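Local structure of pumilio domain-containing protein 7 (Caenorhabditis elegans, 3V71) at residues Q87-L91 / K118-N123; I217-C221 / I251-L256; M289-F293 / W350-M354. The protein binds a consensus sequence in the 3'-untranslated regions of messenger RNAs and modulates their expression and stability, with roles in oocyte formation and early embryonic division. All coordinates share one frame; numbering follows the deposited sequence.

Interaction 1: Q87-L91 / K118-N123; sequences QRELL and KFDHSN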
loop_
_atom_site.group_PDB
_atom_site.type_symbol
_atom_site.label_atom_id
_atom_site.label_comp_id
_atom_site.label_asym_id
_atom_site.label_seq_id
_atom_site.Cartn_x
_atom_site.Cartn_y
_atom_site.Cartn_z
ATOM N N GLN A 87 27.960 -7.791 12.366
ATOM C CA GLN A 87 26.953 -7.880 11.321
ATOM C C GLN A 87 27.239 -9.007 10.343
ATOM O O GLN A 87 26.313 -9.588 9.778
ATOM C CB GLN A 87 26.862 -6.574 10.545
ATOM C CG GLN A 87 26.433 -5.376 11.350
ATOM C CD GLN A 87 26.649 -4.108 10.574
ATOM O OE1 GLN A 87 27.080 -4.156 9.426
ATOM N NE2 GLN A 87 26.364 -2.967 11.188
ATOM N N ARG A 88 28.515 -9.301 10.121
ATOM C CA ARG A 88 28.875 -10.336 9.158
ATOM C C ARG A 88 28.593 -11.718 9.732
ATOM O O ARG A 88 28.272 -12.658 9.002
ATOM C CB ARG A 88 30.334 -10.209 8.727
ATOM C CG ARG A 88 30.688 -8.852 8.154
ATOM C CD ARG A 88 32.080 -8.857 7.530
ATOM N NE ARG A 88 32.714 -7.538 7.579
ATOM C CZ ARG A 88 33.544 -7.136 8.544
ATOM N NH1 ARG A 88 33.854 -7.948 9.550
ATOM N NH2 ARG A 88 34.071 -5.915 8.501
ATOM N N GLU A 89 28.702 -11.838 11.048
ATOM C CA GLU A 89 28.364 -13.092 11.700
ATOM C C GLU A 89 26.862 -13.302 11.667
ATOM O O GLU A 89 26.389 -14.379 11.309
ATOM C CB GLU A 89 28.893 -13.137 13.136
ATOM C CG GLU A 89 30.174 -13.944 13.265
ATOM C CD GLU A 89 30.080 -15.286 12.547
ATOM O OE1 GLU A 89 30.615 -15.395 11.419
ATOM O OE2 GLU A 89 29.466 -16.225 13.104
ATOM N N LEU A 90 26.116 -12.264 12.031
ATOM C CA LEU A 90 24.660 -12.318 11.979
ATOM C C LEU A 90 24.210 -12.630 10.561
ATOM O O LEU A 90 23.315 -13.446 10.340
ATOM C CB LEU A 90 24.059 -10.996 12.454
ATOM C CG LEU A 90 24.324 -10.683 13.928
ATOM C CD1 LEU A 90 24.146 -9.203 14.238
ATOM C CD2 LEU A 90 23.437 -11.534 14.816
ATOM N N LEU A 91 24.859 -11.983 9.604
ATOM C CA LEU A 91 24.539 -12.154 8.199
ATOM C C LEU A 91 24.680 -13.610 7.795
ATOM O O LEU A 91 23.771 -14.195 7.212
ATOM C CB LEU A 91 25.467 -11.283 7.352
ATOM C CG LEU A 91 25.095 -11.148 5.880
ATOM C CD1 LEU A 91 23.607 -10.887 5.751
ATOM C CD2 LEU A 91 25.895 -10.030 5.253
ATOM N N LYS A 118 19.554 -1.356 10.118
ATOM C CA LYS A 118 20.768 -1.098 10.890
ATOM C C LYS A 118 22.090 -1.577 10.292
ATOM O O LYS A 118 23.132 -1.012 10.608
ATOM C CB LYS A 118 20.607 -1.642 12.308
ATOM C CG LYS A 118 19.530 -0.934 13.110
ATOM C CD LYS A 118 19.946 0.474 13.504
ATOM C CE LYS A 118 18.773 1.268 14.073
ATOM N NZ LYS A 118 18.044 0.555 15.167
ATOM N N PHE A 119 22.072 -2.601 9.442
ATOM C CA PHE A 119 23.317 -3.056 8.812
ATOM C C PHE A 119 24.002 -1.956 8.000
ATOM O O PHE A 119 23.547 -0.815 7.953
ATOM C CB PHE A 119 23.094 -4.270 7.905
ATOM C CG PHE A 119 22.972 -5.574 8.642
ATOM C CD1 PHE A 119 22.802 -5.602 10.021
ATOM C CD2 PHE A 119 23.028 -6.778 7.952
ATOM C CE1 PHE A 119 22.683 -6.807 10.697
ATOM C CE2 PHE A 119 22.913 -7.985 8.622
ATOM C CZ PHE A 119 22.742 -7.997 9.996
ATOM N N ASP A 120 25.102 -2.318 7.354
ATOM C CA ASP A 120 25.874 -1.368 6.571
ATOM C C ASP A 120 25.686 -1.695 5.109
ATOM O O ASP A 120 25.224 -2.790 4.783
ATOM C CB ASP A 120 27.352 -1.436 6.958
ATOM C CG ASP A 120 27.615 -0.857 8.341
ATOM O OD1 ASP A 120 26.632 -0.519 9.047
ATOM O OD2 ASP A 120 28.801 -0.745 8.726
ATOM N N HIS A 121 26.034 -0.754 4.231
ATOM C CA HIS A 121 25.742 -0.913 2.815
ATOM C C HIS A 121 26.193 -2.273 2.317
ATOM O O HIS A 121 25.442 -2.985 1.646
ATOM C CB HIS A 121 26.392 0.183 1.970
ATOM C CG HIS A 121 26.184 -0.006 0.498
ATOM N ND1 HIS A 121 27.033 -0.762 -0.284
ATOM C CD2 HIS A 121 25.203 0.432 -0.327
ATOM C CE1 HIS A 121 26.591 -0.772 -1.530
ATOM N NE2 HIS A 121 25.481 -0.056 -1.582
ATOM N N SER A 122 27.425 -2.624 2.653
ATOM C CA SER A 122 28.012 -3.883 2.219
ATOM C C SER A 122 27.151 -5.073 2.627
ATOM O O SER A 122 26.847 -5.937 1.809
ATOM C CB SER A 122 29.420 -4.022 2.799
ATOM O OG SER A 122 29.672 -2.993 3.746
ATOM N N ASN A 123 26.755 -5.097 3.899
ATOM C CA ASN A 123 25.977 -6.198 4.458
ATOM C C ASN A 123 24.552 -6.251 3.948
ATOM O O ASN A 123 24.094 -7.289 3.468
ATOM C CB ASN A 123 25.971 -6.098 5.975
ATOM C CG ASN A 123 27.345 -6.241 6.558
ATOM O OD1 ASN A 123 28.189 -6.934 5.995
ATOM N ND2 ASN A 123 27.588 -5.585 7.686
#

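Interaction 2: I217-C221 / I251-L256; sequences IVRNC and IIDKCL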
loop_
_atom_site.group_PDB
_atom_site.type_symbol
_atom_site.label_atom_id
_atom_site.label_comp_id
_atom_site.label_asym_id
_atom_site.label_seq_id
_atom_site.Cartn_x
_atom_site.Cartn_y
_atom_site.Cartn_z
ATOM N N ILE A 217 -0.398 -0.740 -14.933
ATOM C CA ILE A 217 -1.564 -0.332 -14.164
ATOM C C ILE A 217 -2.652 0.269 -15.042
ATOM O O ILE A 217 -3.827 -0.091 -14.926
ATOM C CB ILE A 217 -1.165 0.687 -13.076
ATOM C CG1 ILE A 217 -0.526 -0.027 -11.883
ATOM C CG2 ILE A 217 -2.367 1.474 -12.611
ATOM C CD1 ILE A 217 -0.049 0.915 -10.807
ATOM N N VAL A 218 -2.252 1.194 -15.910
ATOM C CA VAL A 218 -3.173 1.859 -16.821
ATOM C C VAL A 218 -3.783 0.866 -17.807
ATOM O O VAL A 218 -4.975 0.913 -18.100
ATOM C CB VAL A 218 -2.461 2.975 -17.603
ATOM C CG1 VAL A 218 -3.233 3.310 -18.869
ATOM C CG2 VAL A 218 -2.292 4.202 -16.743
ATOM N N ARG A 219 -2.957 -0.041 -18.307
ATOM C CA ARG A 219 -3.384 -0.981 -19.327
ATOM C C ARG A 219 -4.255 -2.098 -18.764
ATOM O O ARG A 219 -4.670 -3.002 -19.483
ATOM C CB ARG A 219 -2.171 -1.540 -20.073
ATOM C CG ARG A 219 -1.406 -0.457 -20.828
ATOM C CD ARG A 219 -0.261 -1.017 -21.661
ATOM N NE ARG A 219 0.204 -0.042 -22.647
ATOM C CZ ARG A 219 1.234 -0.232 -23.468
ATOM N NH1 ARG A 219 1.926 -1.364 -23.424
ATOM N NH2 ARG A 219 1.576 0.715 -24.333
ATOM N N ASN A 220 -4.556 -2.021 -17.476
ATOM C CA ASN A 220 -5.431 -3.000 -16.851
ATOM C C ASN A 220 -6.430 -2.327 -15.938
ATOM O O ASN A 220 -7.137 -2.985 -15.179
ATOM C CB ASN A 220 -4.618 -4.019 -16.066
ATOM C CG ASN A 220 -3.882 -4.981 -16.961
ATOM O OD1 ASN A 220 -2.654 -5.053 -16.940
ATOM N ND2 ASN A 220 -4.631 -5.736 -17.754
ATOM N N CYS A 221 -6.488 -1.008 -16.027
ATOM C CA CYS A 221 -7.320 -0.217 -15.137
ATOM C C CYS A 221 -8.693 -0.828 -14.848
ATOM O O CYS A 221 -9.110 -0.903 -13.690
ATOM C CB CYS A 221 -7.490 1.187 -15.696
ATOM S SG CYS A 221 -8.336 2.297 -14.566
ATOM N N ILE A 251 -5.767 7.833 -16.455
ATOM C CA ILE A 251 -6.657 6.780 -15.999
ATOM C C ILE A 251 -8.104 7.211 -16.159
ATOM O O ILE A 251 -8.927 6.460 -16.679
ATOM C CB ILE A 251 -6.390 6.423 -14.541
ATOM C CG1 ILE A 251 -5.227 5.437 -14.440
ATOM C CG2 ILE A 251 -7.626 5.810 -13.905
ATOM C CD1 ILE A 251 -4.815 5.127 -13.004
ATOM N N ILE A 252 -8.419 8.422 -15.716
ATOM C CA ILE A 252 -9.761 8.962 -15.920
ATOM C C ILE A 252 -10.092 9.063 -17.408
ATOM O O ILE A 252 -11.166 8.660 -17.851
ATOM C CB ILE A 252 -9.916 10.362 -15.307
ATOM C CG1 ILE A 252 -9.932 10.294 -13.783
ATOM C CG2 ILE A 252 -11.197 11.010 -15.787
ATOM C CD1 ILE A 252 -10.171 11.644 -13.136
ATOM N N ASP A 253 -9.152 9.602 -18.177
ATOM C CA ASP A 253 -9.384 9.879 -19.584
ATOM C C ASP A 253 -9.492 8.620 -20.447
ATOM O O ASP A 253 -10.297 8.563 -21.369
ATOM C CB ASP A 253 -8.292 10.809 -20.120
ATOM C CG ASP A 253 -8.848 11.927 -20.999
ATOM O OD1 ASP A 253 -9.903 11.712 -21.640
ATOM O OD2 ASP A 253 -8.232 13.019 -21.051
ATOM N N LYS A 254 -8.688 7.611 -20.145
ATOM C CA LYS A 254 -8.650 6.409 -20.969
ATOM C C LYS A 254 -9.640 5.335 -20.524
ATOM O O LYS A 254 -10.315 4.716 -21.347
ATOM C CB LYS A 254 -7.240 5.801 -20.964
ATOM C CG LYS A 254 -6.111 6.756 -21.323
ATOM C CD LYS A 254 -6.089 7.079 -22.801
ATOM C CE LYS A 254 -5.657 5.884 -23.624
ATOM N NZ LYS A 254 -5.758 6.200 -25.082
ATOM N N CYS A 255 -9.732 5.114 -19.219
ATOM C CA CYS A 255 -10.463 3.976 -18.686
ATOM C C CYS A 255 -11.819 4.354 -18.078
ATOM O O CYS A 255 -12.822 3.669 -18.281
ATOM C CB CYS A 255 -9.594 3.266 -17.641
ATOM S SG CYS A 255 -7.795 3.365 -17.952
ATOM N N LEU A 256 -11.851 5.436 -17.314
ATOM C CA LEU A 256 -13.078 5.756 -16.595
ATOM C C LEU A 256 -14.120 6.386 -17.500
ATOM O O LEU A 256 -15.268 5.942 -17.536
ATOM C CB LEU A 256 -12.791 6.646 -15.391
ATOM C CG LEU A 256 -11.652 6.102 -14.537
ATOM C CD1 LEU A 256 -11.628 6.817 -13.210
ATOM C CD2 LEU A 256 -11.768 4.589 -14.345
#

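Interaction 3: M289-F293 / W350-M354; sequences MEEIF and WYEKM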
loop_
_atom_site.group_PDB
_atom_site.type_symbol
_atom_site.label_atom_id
_atom_site.label_comp_id
_atom_site.label_asym_id
_atom_site.label_seq_id
_atom_site.Cartn_x
_atom_site.Cartn_y
_atom_site.Cartn_z
ATOM N N MET A 289 -19.561 14.731 -15.953
ATOM C CA MET A 289 -20.934 15.179 -15.769
ATOM C C MET A 289 -21.680 15.043 -17.088
ATOM O O MET A 289 -22.678 14.330 -17.170
ATOM C CB MET A 289 -20.976 16.618 -15.252
ATOM C CG MET A 289 -20.295 16.813 -13.897
ATOM S SD MET A 289 -21.058 15.906 -12.520
ATOM C CE MET A 289 -22.660 16.697 -12.393
ATOM N N GLU A 290 -21.163 15.716 -18.116
ATOM C CA GLU A 290 -21.705 15.679 -19.471
ATOM C C GLU A 290 -22.066 14.252 -19.875
ATOM O O GLU A 290 -23.176 13.992 -20.325
ATOM C CB GLU A 290 -20.685 16.291 -20.445
ATOM C CG GLU A 290 -21.028 16.206 -21.944
ATOM C CD GLU A 290 -19.972 16.877 -22.854
ATOM O OE1 GLU A 290 -20.336 17.298 -23.982
ATOM O OE2 GLU A 290 -18.784 16.978 -22.451
ATOM N N GLU A 291 -21.134 13.325 -19.700
ATOM C CA GLU A 291 -21.378 11.926 -20.035
ATOM C C GLU A 291 -22.504 11.307 -19.217
ATOM O O GLU A 291 -23.395 10.668 -19.769
ATOM C CB GLU A 291 -20.107 11.096 -19.865
ATOM C CG GLU A 291 -20.319 9.615 -20.122
ATOM C CD GLU A 291 -19.040 8.805 -19.949
ATOM O OE1 GLU A 291 -17.952 9.417 -19.924
ATOM O OE2 GLU A 291 -19.121 7.558 -19.829
ATOM N N ILE A 292 -22.462 11.494 -17.901
ATOM C CA ILE A 292 -23.487 10.949 -17.008
ATOM C C ILE A 292 -24.892 11.390 -17.388
ATOM O O ILE A 292 -25.848 10.623 -17.259
ATOM C CB ILE A 292 -23.234 11.353 -15.538
ATOM C CG1 ILE A 292 -22.186 10.436 -14.910
ATOM C CG2 ILE A 292 -24.519 11.275 -14.735
ATOM C CD1 ILE A 292 -22.478 8.956 -15.124
ATOM N N PHE A 293 -25.013 12.632 -17.848
ATOM C CA PHE A 293 -26.300 13.185 -18.257
ATOM C C PHE A 293 -26.646 12.853 -19.715
ATOM O O PHE A 293 -26.811 13.750 -20.534
ATOM C CB PHE A 293 -26.316 14.696 -18.031
ATOM C CG PHE A 293 -26.257 15.094 -16.580
ATOM C CD1 PHE A 293 -27.048 14.447 -15.633
ATOM C CD2 PHE A 293 -25.407 16.106 -16.154
ATOM C CE1 PHE A 293 -26.998 14.805 -14.286
ATOM C CE2 PHE A 293 -25.354 16.472 -14.804
ATOM C CZ PHE A 293 -26.153 15.822 -13.872
ATOM N N TRP A 350 -25.798 21.599 -13.255
ATOM C CA TRP A 350 -25.823 20.195 -12.852
ATOM C C TRP A 350 -26.698 19.944 -11.632
ATOM O O TRP A 350 -27.488 19.001 -11.587
ATOM C CB TRP A 350 -24.409 19.714 -12.579
ATOM C CG TRP A 350 -23.516 19.817 -13.772
ATOM C CD1 TRP A 350 -23.893 19.773 -15.083
ATOM C CD2 TRP A 350 -22.093 19.990 -13.767
ATOM N NE1 TRP A 350 -22.792 19.899 -15.896
ATOM C CE2 TRP A 350 -21.674 20.036 -15.112
ATOM C CE3 TRP A 350 -21.131 20.109 -12.754
ATOM C CZ2 TRP A 350 -20.332 20.196 -15.472
ATOM C CZ3 TRP A 350 -19.798 20.267 -13.115
ATOM C CH2 TRP A 350 -19.414 20.309 -14.462
ATOM N N TYR A 351 -26.553 20.787 -10.628
ATOM C CA TYR A 351 -27.384 20.636 -9.457
ATOM C C TYR A 351 -28.837 20.659 -9.895
ATOM O O TYR A 351 -29.636 19.847 -9.444
ATOM C CB TYR A 351 -27.091 21.725 -8.422
ATOM C CG TYR A 351 -28.026 21.668 -7.246
ATOM C CD1 TYR A 351 -28.027 20.577 -6.392
ATOM C CD2 TYR A 351 -28.925 22.692 -7.001
ATOM C CE1 TYR A 351 -28.902 20.508 -5.322
ATOM C CE2 TYR A 351 -29.799 22.635 -5.933
ATOM C CZ TYR A 351 -29.784 21.541 -5.096
ATOM O OH TYR A 351 -30.659 21.483 -4.031
ATOM N N GLU A 352 -29.170 21.574 -10.800
ATOM C CA GLU A 352 -30.554 21.732 -11.253
ATOM C C GLU A 352 -31.074 20.526 -12.024
ATOM O O GLU A 352 -32.165 20.034 -11.747
ATOM C CB GLU A 352 -30.736 23.013 -12.072
ATOM C CG GLU A 352 -30.632 24.287 -11.250
ATOM C CD GLU A 352 -31.364 24.184 -9.916
ATOM O OE1 GLU A 352 -32.441 23.539 -9.872
ATOM O OE2 GLU A 352 -30.854 24.739 -8.911
ATOM N N LYS A 353 -30.297 20.057 -12.992
ATOM C CA LYS A 353 -30.657 18.842 -13.708
ATOM C C LYS A 353 -30.964 17.744 -12.693
ATOM O O LYS A 353 -32.020 17.104 -12.747
ATOM C CB LYS A 353 -29.533 18.416 -14.668
ATOM C CG LYS A 353 -29.735 17.046 -15.309
ATOM C CD LYS A 353 -29.794 17.122 -16.829
ATOM C CE LYS A 353 -30.249 15.791 -17.442
ATOM N NZ LYS A 353 -30.302 15.827 -18.936
ATOM N N MET A 354 -30.045 17.556 -11.749
ATOM C CA MET A 354 -30.183 16.519 -10.738
ATOM C C MET A 354 -31.343 16.797 -9.785
ATOM O O MET A 354 -32.118 15.903 -9.476
ATOM C CB MET A 354 -28.869 16.324 -9.976
ATOM C CG MET A 354 -27.779 15.650 -10.808
ATOM S SD MET A 354 -26.339 15.039 -9.880
ATOM C CE MET A 354 -25.526 16.561 -9.367
#

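Interaction 1: Q87-L91 / K118-N123
Gln87 lays its aliphatic stem across one face of Phe119 and sends its amide on to Asp120 and Asn123, so a single side chain takes part in both the apolar and the polar halves of this contact. The apolar half includes a CH-pi contact, with Gln87 CB 4.2 Å from the centroid of the Phe119 ring and 11° off its normal. Leu91 reaches the rim of the same ring, its CD1 lying 4.1 Å from Phe119 CE2, while Leu90 CB approaches CZ obliquely.

The polar half depends on the extended end of Gln87 (chi2 168°), which carries the amide past the ring, nearly parallel to it. Asn123 ND2 is placed to donate to Gln87 OE1, the two amides turned almost perpendicular, though the modelled 2.3 Å between these two atoms is too short to be trusted. Gln87 NE2 makes a weak bond to Asp120 OD1, 3.3 Å long but fairly straight at 161°, and a further bond to Ala82 O.

Helix 84-96 is thus joined to the start of helix 121-132, between segments predicted to belong to Pumilio repeats 2 and 3. Chemically, the NE2 end of the buried Gln87 amide faces a carbonyl and, more weakly, a carboxylate, a pairing consistent with the modelled orientation of the group.

Interaction 2: I217-C221 / I251-L256
Ile251 meets three residues of the opposite segment in a worked case of helix ends packed by branched aliphatics and sulfur; the side-chain packing is apolar, with no hydrogen bond between the segments. One arm, CG1, lies 3.9 Å from Val218 CG2. The other, CG2, is anti to the Ile251 backbone N and meets Cys221 SG at 3.6 Å. Beyond CG1, Ile251 CD1 makes a longer contact with Ile217 CG2, at 4.4 Å.

Sulfur supplies the rest. Cys221 has its SG anti to its own backbone N (chi1 -173°), which brings the thiol to both Ile251 and Leu256, whose CD2 is 4.1 Å away from that sulfur. Cys255 packs beside Cys221, but it was built in two conformers, so its close approach to Cys221 CB is doubtful in detail.

Backbone bonding stays within each segment. Ile251 O accepts from both Cys255 N and Leu256 N as the helix widens into a pi-type turn, while Cys221 N bonds to Val218 O as segment 217-221 rounds its turn.

In the Pumilio (PUF) helical-repeat array, the contact lies in the region predicted as repeat 6 and reaches the start of repeat 7. It joins the last turns of helices 203-218 and 244-256 and the start of helix 221-225, at Cys221. Helix 231-238 packs against it through Val237 on Ile251 and Ile238 on Leu256, and helix 269-279 adds Val272 and Ala276 against Leu256, so the array continues directly into the next layer.

Interaction 3: M289-F293 / W350-M354
Met289 folds over the face of Trp350 in a Met-aromatic contact that ties helix 282-292 to helix 344-365, toward the C-terminal end of the helical Pumilio array. Its chain bends at both chi2 (-63°) and chi3, curling the thioether along the indole. Met289 CG stands 3.4 Å from the centroid of the Trp350 six-membered ring, and Met289 SD 4.5 Å from it. The terminal CE of Met289 then turns toward the five-membered ring and lies 3.5 Å from Trp350 CG. CB, CG, SD and CE of Met289 thus all run along one face of the indole, and Met323 of helix 316-330 also packs on Met289.

Phe293, the first residue beyond the helical turns, extends this dense part. Its CE2 approaches Trp350 CD1 to 3.6 Å, but the ring planes meet at 41°, an oblique pairing that is neither a stack nor a T-shape. At the edge of the phenyl ring, Met354 CG sits in the ring plane 3.5 Å from Phe293 CZ, and Met354 SD makes a second, more distant Met-aromatic contact with that edge.

The looser side belongs to the partly exposed Lys353, at the margin of the contact. Here Lys353 runs its aliphatic chain over one phenyl face, past Phe293 in the opposite direction; Lys353 CG lies 3.9 Å from the Phe293 ring centroid and 20° off its normal. CD and CE continue toward the CB end of Phe293, so it is methylenes that meet the ring. No hydrogen bond or salt bridge crosses between the segments on either side. Within the buried part the two methionines finally meet by their methyl groups, Met289 CE lying 4.2 Å from Met354 CE.

Overall arrangement
All three contacts join helices of one curved array and are largely buried, yet their chemistry differs along it. Interaction 1 alone carries hydrogen bonds between side chains; interaction 2 relies on aliphatic groups and cysteine sulfur, and interaction 3 on aromatic rings and methionines. Interaction 1 has exposed residues at its margin, whereas in interactions 2 and 3 no touching residue is fully exposed, though some central ones are partly so. They follow one another along the chain: interaction 1 lies on the far side of the chain's centre, about 61 Å from interaction 3 between centres. Interactions 2 and 3 are neighbours, their nearest atoms about 5 Å apart without touching, and helix 269-279 packs against both.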